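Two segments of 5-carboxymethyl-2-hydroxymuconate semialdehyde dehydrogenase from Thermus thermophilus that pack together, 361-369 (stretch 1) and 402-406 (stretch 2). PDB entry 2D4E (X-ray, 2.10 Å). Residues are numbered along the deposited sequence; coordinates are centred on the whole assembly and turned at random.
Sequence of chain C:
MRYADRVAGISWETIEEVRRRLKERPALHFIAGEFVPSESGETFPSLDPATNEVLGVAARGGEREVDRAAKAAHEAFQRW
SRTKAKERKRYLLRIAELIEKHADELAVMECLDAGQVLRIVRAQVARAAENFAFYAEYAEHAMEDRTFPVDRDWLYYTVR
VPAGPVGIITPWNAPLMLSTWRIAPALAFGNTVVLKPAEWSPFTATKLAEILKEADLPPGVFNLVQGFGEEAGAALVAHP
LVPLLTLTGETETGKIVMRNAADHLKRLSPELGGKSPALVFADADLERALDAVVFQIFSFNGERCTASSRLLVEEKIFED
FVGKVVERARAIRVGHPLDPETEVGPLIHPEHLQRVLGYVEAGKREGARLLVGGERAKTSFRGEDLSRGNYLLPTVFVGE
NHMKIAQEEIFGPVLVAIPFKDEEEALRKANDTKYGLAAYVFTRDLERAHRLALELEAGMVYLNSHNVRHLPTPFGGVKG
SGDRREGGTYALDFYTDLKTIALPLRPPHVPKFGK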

# COMPACT_ATOMS: atom_id res chain seq x y z
N GLU C 361 -25.87 36.88 -21.54
CA GLU C 361 -26.00 37.66 -22.77
C GLU C 361 -25.18 37.02 -23.89
O GLU C 361 -25.64 36.92 -25.03
N ALA C 362 -23.97 36.56 -23.57
CA ALA C 362 -23.13 35.91 -24.57
C ALA C 362 -23.88 34.72 -25.18
O ALA C 362 -23.86 34.52 -26.39
N GLY C 363 -24.54 33.95 -24.33
CA GLY C 363 -25.29 32.80 -24.81
C GLY C 363 -26.42 33.16 -25.76
O GLY C 363 -26.60 32.51 -26.79
N LYS C 364 -27.18 34.19 -25.41
CA LYS C 364 -28.29 34.62 -26.25
C LYS C 364 -27.78 35.06 -27.62
O LYS C 364 -28.33 34.68 -28.64
N ARG C 365 -26.71 35.86 -27.62
CA ARG C 365 -26.14 36.35 -28.88
C ARG C 365 -25.53 35.27 -29.76
O ARG C 365 -25.50 35.42 -30.97
N GLU C 366 -25.04 34.18 -29.16
CA GLU C 366 -24.43 33.13 -29.96
C GLU C 366 -25.40 32.07 -30.46
O GLU C 366 -24.98 31.07 -31.05
N GLY C 367 -26.69 32.27 -30.23
CA GLY C 367 -27.67 31.31 -30.72
C GLY C 367 -28.24 30.30 -29.73
O GLY C 367 -29.03 29.43 -30.12
N ALA C 368 -27.87 30.41 -28.46
CA ALA C 368 -28.39 29.48 -27.47
C ALA C 368 -29.85 29.83 -27.19
O ALA C 368 -30.22 31.00 -27.15
N ARG C 369 -30.69 28.80 -27.03
CA ARG C 369 -32.11 29.00 -26.76
C ARG C 369 -32.37 29.12 -25.26
O ARG C 369 -32.20 28.16 -24.51
N HIS C 402 -19.68 23.77 -28.36
CA HIS C 402 -18.64 24.69 -28.82
C HIS C 402 -18.95 26.13 -28.40
O HIS C 402 -18.11 27.02 -28.53
N MET C 403 -20.16 26.36 -27.91
CA MET C 403 -20.55 27.70 -27.49
C MET C 403 -19.75 28.17 -26.28
O MET C 403 -19.27 27.36 -25.49
N LYS C 404 -19.62 29.48 -26.15
CA LYS C 404 -18.89 30.08 -25.06
C LYS C 404 -19.51 29.72 -23.70
O LYS C 404 -18.79 29.48 -22.74
N ILE C 405 -20.84 29.69 -23.63
CA ILE C 405 -21.49 29.36 -22.36
C ILE C 405 -21.30 27.90 -22.00
O ILE C 405 -21.57 27.48 -20.87
N ALA C 406 -20.84 27.11 -22.96
CA ALA C 406 -20.60 25.69 -22.72
C ALA C 406 -19.12 25.47 -22.39
O ALA C 406 -18.77 24.56 -21.64

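The first turn of a helix leaves backbone NH groups without acceptors of their own helix, and a carboxylate from elsewhere in the chain can supply them. Here Glu366, the first residue to leave helical geometry after its own helix, plays that part for the helix beginning at Lys404. Its CA-to-CB bond points toward the other stretch, and chi1 in p with chi2 in t extends the carboxylate to the helix start. There Lys404 N donates to Glu366 OE2 (2.9 Å) and Ile405 N to Glu366 OE1 (3.1 Å), both nearly linear. The next amide, Ala406 N, is satisfied locally by Met403 O at 3.0 Å.

Apolar contacts flank this polar pair. Met403, at the N-cap position, adopts m, t, t and brings its SD to 3.9 Å from Ala368 CB; Ile405, p and t, sets its CD1 3.7 Å from the same methyl. Gly363 permits the close approach of the helix: its CA lies 3.5 Å from Ile405 CG2, and a CB there would clash with that methyl. Lys404 starts toward stretch 1, its CD 4.2 Å from Ala362 CB, but its end leads away. On the side chains turned away, Lys364 NZ forms a salt bridge with Glu361 OE1 at 3.0 Å.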

# COMPACT_ATOMS: atom_id res chain seq x y z
CB GLU C 361 -25.56 39.11 -22.54
CG GLU C 361 -26.59 39.92 -21.77
CD GLU C 361 -27.90 40.07 -22.54
OE1 GLU C 361 -28.98 39.84 -21.94
OE2 GLU C 361 -27.85 40.41 -23.74
CB ALA C 362 -21.81 35.43 -23.94
CB LYS C 364 -29.04 35.78 -25.59
CG LYS C 364 -29.70 35.41 -24.27
CD LYS C 364 -30.03 36.64 -23.43
CE LYS C 364 -31.13 37.49 -24.03
NZ LYS C 364 -31.47 38.62 -23.11
CB ARG C 365 -25.09 37.43 -28.62
CG ARG C 365 -25.62 38.72 -27.98
CD ARG C 365 -24.63 39.87 -28.15
NE ARG C 365 -23.27 39.47 -27.81
CZ ARG C 365 -22.79 39.38 -26.58
NH1 ARG C 365 -23.55 39.70 -25.54
NH2 ARG C 365 -21.54 38.99 -26.38
CB GLU C 366 -23.26 32.47 -29.21
CG GLU C 366 -23.61 31.79 -27.90
CD GLU C 366 -22.38 31.22 -27.19
OE1 GLU C 366 -22.51 30.84 -26.00
OE2 GLU C 366 -21.30 31.14 -27.81
CB ALA C 368 -27.58 29.57 -26.18
CB ARG C 369 -32.93 27.83 -27.30
CG ARG C 369 -32.90 27.67 -28.81
CD ARG C 369 -33.42 26.29 -29.19
NE ARG C 369 -34.66 25.98 -28.49
CZ ARG C 369 -35.06 24.76 -28.17
NH1 ARG C 369 -34.31 23.71 -28.50
NH2 ARG C 369 -36.20 24.57 -27.52
CB HIS C 402 -18.53 24.63 -30.34
CG HIS C 402 -19.69 25.24 -31.05
ND1 HIS C 402 -19.91 26.61 -31.09
CD2 HIS C 402 -20.74 24.68 -31.70
CE1 HIS C 402 -21.04 26.85 -31.73
NE2 HIS C 402 -21.57 25.70 -32.11
CB MET C 403 -22.04 27.74 -27.16
CG MET C 403 -22.93 27.61 -28.38
SD MET C 403 -24.67 27.65 -27.95
CE MET C 403 -25.43 27.77 -29.59
CB LYS C 404 -18.84 31.60 -25.24
CG LYS C 404 -17.96 32.33 -24.24
CD LYS C 404 -18.00 33.85 -24.46
CE LYS C 404 -17.41 34.25 -25.81
NZ LYS C 404 -15.94 34.04 -25.86
CB ILE C 405 -23.01 29.67 -22.36
CG1 ILE C 405 -23.71 28.91 -23.48
CG2 ILE C 405 -23.23 31.17 -22.49
CD1 ILE C 405 -25.23 28.97 -23.39
CB ALA C 406 -20.99 24.87 -23.95